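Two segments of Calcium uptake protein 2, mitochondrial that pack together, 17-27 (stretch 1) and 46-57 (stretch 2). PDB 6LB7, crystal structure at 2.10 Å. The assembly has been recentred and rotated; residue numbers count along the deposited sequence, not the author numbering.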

# COMPACT_ATOMS: atom_id res chain seq x y z
N PHE B 17 15.14 12.22 -24.28
CA PHE B 17 14.09 11.99 -25.26
C PHE B 17 13.42 13.26 -25.74
O PHE B 17 12.76 13.24 -26.79
CB PHE B 17 13.02 11.05 -24.70
CG PHE B 17 13.34 9.60 -24.86
CD1 PHE B 17 12.92 8.91 -25.98
CD2 PHE B 17 14.07 8.93 -23.89
CE1 PHE B 17 13.23 7.56 -26.14
CE2 PHE B 17 14.37 7.59 -24.03
CZ PHE B 17 13.96 6.91 -25.17
N SER B 18 13.53 14.36 -25.01
CA SER B 18 12.91 15.62 -25.43
C SER B 18 13.49 16.10 -26.75
O SER B 18 14.71 16.17 -26.93
CB SER B 18 13.10 16.68 -24.35
OG SER B 18 12.47 16.29 -23.15
N SER B 19 12.62 16.45 -27.69
CA SER B 19 13.03 17.01 -28.96
C SER B 19 12.82 18.51 -29.05
O SER B 19 13.08 19.10 -30.11
CB SER B 19 12.31 16.30 -30.11
OG SER B 19 10.92 16.57 -30.11
N LEU B 20 12.37 19.16 -27.98
CA LEU B 20 12.00 20.56 -27.99
C LEU B 20 12.64 21.29 -26.81
O LEU B 20 12.90 20.70 -25.76
CB LEU B 20 10.47 20.74 -27.94
CG LEU B 20 9.68 20.18 -29.13
CD1 LEU B 20 8.20 20.51 -28.97
CD2 LEU B 20 10.21 20.73 -30.43
N GLU B 21 12.90 22.58 -27.01
CA GLU B 21 13.48 23.44 -25.99
C GLU B 21 12.84 24.82 -26.07
O GLU B 21 12.54 25.30 -27.16
CB GLU B 21 15.01 23.54 -26.14
CG GLU B 21 15.74 24.32 -25.03
CD GLU B 21 15.83 25.82 -25.30
OE1 GLU B 21 15.76 26.21 -26.49
OE2 GLU B 21 15.97 26.60 -24.34
N HIS B 22 12.63 25.45 -24.92
CA HIS B 22 12.13 26.82 -24.88
C HIS B 22 12.57 27.44 -23.56
O HIS B 22 12.24 26.91 -22.49
CB HIS B 22 10.61 26.85 -25.02
CG HIS B 22 10.02 28.21 -24.90
ND1 HIS B 22 10.11 29.16 -25.90
CD2 HIS B 22 9.31 28.79 -23.91
CE1 HIS B 22 9.48 30.26 -25.53
NE2 HIS B 22 8.98 30.06 -24.32
N GLU B 23 13.33 28.53 -23.64
CA GLU B 23 13.72 29.34 -22.48
C GLU B 23 14.36 28.50 -21.38
O GLU B 23 14.05 28.64 -20.20
CB GLU B 23 12.53 30.13 -21.94
CG GLU B 23 11.98 31.22 -22.89
CD GLU B 23 12.95 32.38 -23.20
OE1 GLU B 23 12.46 33.45 -23.65
OE2 GLU B 23 14.18 32.25 -22.99
N GLY B 24 15.26 27.60 -21.78
CA GLY B 24 15.95 26.75 -20.85
C GLY B 24 15.20 25.51 -20.43
O GLY B 24 15.79 24.64 -19.75
N GLU B 25 13.93 25.38 -20.79
CA GLU B 25 13.13 24.22 -20.41
C GLU B 25 12.98 23.28 -21.60
O GLU B 25 12.80 23.72 -22.74
CB GLU B 25 11.76 24.63 -19.90
CG GLU B 25 11.81 25.52 -18.66
CD GLU B 25 12.58 24.90 -17.51
OE1 GLU B 25 12.63 23.65 -17.41
OE2 GLU B 25 13.13 25.67 -16.69
N TYR B 26 13.05 21.98 -21.33
CA TYR B 26 12.89 20.99 -22.38
C TYR B 26 11.48 20.43 -22.36
O TYR B 26 10.80 20.40 -21.32
CB TYR B 26 13.93 19.87 -22.22
CG TYR B 26 15.31 20.38 -22.56
CD1 TYR B 26 16.06 21.08 -21.63
CD2 TYR B 26 15.84 20.20 -23.84
CE1 TYR B 26 17.31 21.57 -21.95
CE2 TYR B 26 17.09 20.69 -24.16
CZ TYR B 26 17.82 21.37 -23.21
OH TYR B 26 19.06 21.86 -23.53
N TYR B 27 11.03 19.98 -23.53
CA TYR B 27 9.68 19.47 -23.71
C TYR B 27 9.71 18.26 -24.63
O TYR B 27 10.53 18.17 -25.55
CB TYR B 27 8.74 20.54 -24.27
CG TYR B 27 8.59 21.74 -23.36
CD1 TYR B 27 9.41 22.86 -23.50
CD2 TYR B 27 7.66 21.74 -22.32
CE1 TYR B 27 9.28 23.95 -22.65
CE2 TYR B 27 7.51 22.82 -21.48
CZ TYR B 27 8.33 23.93 -21.65
OH TYR B 27 8.19 24.99 -20.80
N THR B 46 18.21 12.46 -30.84
CA THR B 46 17.13 13.33 -31.37
C THR B 46 17.60 14.78 -31.39
O THR B 46 18.22 15.22 -30.42
CB THR B 46 15.77 13.17 -30.66
OG1 THR B 46 14.88 14.07 -31.33
CG2 THR B 46 15.81 13.51 -29.19
N SER B 47 17.33 15.45 -32.51
CA SER B 47 17.65 16.87 -32.77
C SER B 47 16.73 17.73 -31.89
O SER B 47 15.53 17.41 -31.83
CB SER B 47 17.45 17.19 -34.23
OG SER B 47 18.35 16.49 -35.08
N VAL B 48 17.27 18.75 -31.23
CA VAL B 48 16.44 19.61 -30.33
C VAL B 48 16.12 20.94 -31.02
O VAL B 48 17.02 21.75 -31.20
CB VAL B 48 17.12 19.80 -28.97
CG1 VAL B 48 16.36 20.78 -28.11
CG2 VAL B 48 17.32 18.49 -28.23
N LYS B 49 14.87 21.13 -31.43
CA LYS B 49 14.46 22.37 -32.06
C LYS B 49 14.10 23.40 -30.99
O LYS B 49 13.30 23.11 -30.10
CB LYS B 49 13.28 22.14 -33.01
CG LYS B 49 13.59 21.18 -34.16
CD LYS B 49 14.91 21.52 -34.86
CE LYS B 49 14.83 22.86 -35.60
NZ LYS B 49 16.19 23.47 -35.77
N LYS B 50 14.71 24.58 -31.08
CA LYS B 50 14.32 25.69 -30.21
C LYS B 50 12.96 26.20 -30.63
O LYS B 50 12.65 26.30 -31.82
CB LYS B 50 15.34 26.82 -30.29
CG LYS B 50 16.64 26.58 -29.54
CD LYS B 50 17.55 27.79 -29.67
CE LYS B 50 18.73 27.70 -28.71
NZ LYS B 50 18.30 27.75 -27.29
N LEU B 51 12.13 26.54 -29.64
CA LEU B 51 10.80 27.06 -29.89
C LEU B 51 10.73 28.52 -29.47
O LEU B 51 11.20 28.88 -28.39
CB LEU B 51 9.74 26.25 -29.13
CG LEU B 51 9.48 24.83 -29.63
CD1 LEU B 51 8.14 24.31 -29.11
CD2 LEU B 51 9.54 24.79 -31.16
N THR B 52 10.16 29.34 -30.34
CA THR B 52 9.70 30.66 -29.92
C THR B 52 8.33 30.53 -29.27
O THR B 52 7.67 29.49 -29.35
CB THR B 52 9.60 31.64 -31.09
OG1 THR B 52 8.67 31.14 -32.06
CG2 THR B 52 10.96 31.87 -31.73
N LYS B 53 7.89 31.63 -28.67
CA LYS B 53 6.50 31.57 -28.25
C LYS B 53 5.57 31.44 -29.44
O LYS B 53 4.45 30.94 -29.28
CB LYS B 53 6.11 32.81 -27.43
CG LYS B 53 6.91 33.01 -26.22
CD LYS B 53 6.36 32.36 -25.04
CE LYS B 53 6.89 32.92 -23.89
NZ LYS B 53 7.55 32.01 -23.09
N LYS B 54 6.03 31.66 -30.69
CA LYS B 54 5.17 31.50 -31.87
C LYS B 54 5.17 30.06 -32.38
O LYS B 54 4.17 29.60 -32.94
CB LYS B 54 5.57 32.48 -33.00
CG LYS B 54 4.91 32.11 -34.37
CD LYS B 54 4.98 33.16 -35.47
CE LYS B 54 4.28 32.66 -36.74
NZ LYS B 54 4.95 31.44 -37.28
N ASP B 55 6.25 29.31 -32.19
CA ASP B 55 6.19 27.90 -32.52
C ASP B 55 5.20 27.17 -31.62
O ASP B 55 4.50 26.24 -32.06
CB ASP B 55 7.60 27.32 -32.43
CG ASP B 55 8.56 28.03 -33.37
OD1 ASP B 55 8.11 28.47 -34.45
OD2 ASP B 55 9.76 28.19 -33.02
N ILE B 56 5.07 27.63 -30.37
CA ILE B 56 4.31 26.90 -29.37
C ILE B 56 2.81 26.93 -29.68
O ILE B 56 2.18 25.88 -29.80
CB ILE B 56 4.64 27.42 -27.96
CG1 ILE B 56 6.02 26.90 -27.52
CG2 ILE B 56 3.56 27.01 -26.98
CD1 ILE B 56 6.63 27.59 -26.30
N GLU B 57 2.21 28.12 -29.84
CA GLU B 57 0.82 28.33 -30.24
C GLU B 57 0.48 27.54 -31.50
O GLU B 57 -0.68 27.15 -31.70
CB GLU B 57 0.50 29.81 -30.48
CG GLU B 57 -0.91 30.24 -30.14
CD GLU B 57 -1.34 31.37 -30.98
OE1 GLU B 57 -0.63 31.65 -31.87
OE2 GLU B 57 -2.35 31.98 -30.74

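The contact is a short parallel pairing of strands, anchored at its far end by a histidine and burying 676 Å² in total. Stretch 1 enters from a helix that ends at Phe-17. Ser-18 is the first residue to leave helical angles, and its O lies 3.7 Å from both Thr-46 CG2 and Val-48 CG2, so methyl groups pack over the exit of the chain.

At Ser-19 the strands begin to engage. Its O accepts a hydrogen bond from Lys-49 N at 3.0 Å, and the same oxygen receives a CA-H...O contact from Val-48 CA at 3.4 Å. Thr-46 packs against the side chain of Ser-19, with Thr-46 OG1 3.6 Å from Ser-19 CB.

Leu-20 pairs with Lys-49, both side chains on one face of the sheet. The backbone of Leu-20 turns its N and O the other way, to Tyr-27 in the hairpin, so this strand is bonded along both edges. On its own face Leu-20 CD1 meets Leu-51 CD1 at 3.8 Å, an apolar contact, while the end of Lys-49 leads away and leaves its amine free of the leucines.

Glu-21 supplies the next two rungs: its N donates to Lys-49 O at 3.2 Å, and its O accepts from Leu-51 N at 2.8 Å. Its side chain shares the other face with Lys-50, and bends at chi2 (-88°) so that OE1 forms a salt bridge with Lys-50 NZ at 3.1 Å. OE2 takes Gly-24 N at 2.8 Å, so one carboxylate ties the partner strand to the hairpin turn. The aliphatic part is used too, with Glu-21 CB 3.6 Å from Val-48 CG1.

His-22 is buried and has the largest area covered by the other stretch. With chi1 at t, its ring reaches past the end of the strand pairing. ND1 donates to Leu-51 O at 2.7 Å, nearly straight at 173°, and NE2 accepts from Lys-53 NZ, also at 2.7 Å. Both partners lie at the ring edge; over one face sits Ile-56 CD1, 3.7 Å from the ring centroid in a CH-pi contact. An imidazole suits this site because it offers a donor, an acceptor and a flat surface together. Thr-52 caps the helix carrying Ile-56, its OG1 accepting from Asp-55 N at 3.0 Å.

A type I' turn from His-22 to Glu-25 then reverses the chain, with Gly-24 at angles that call for glycine. On the return strand, Tyr-26 CE2 touches Val-48 CG1 at 4.0 Å, adding a final apolar contact.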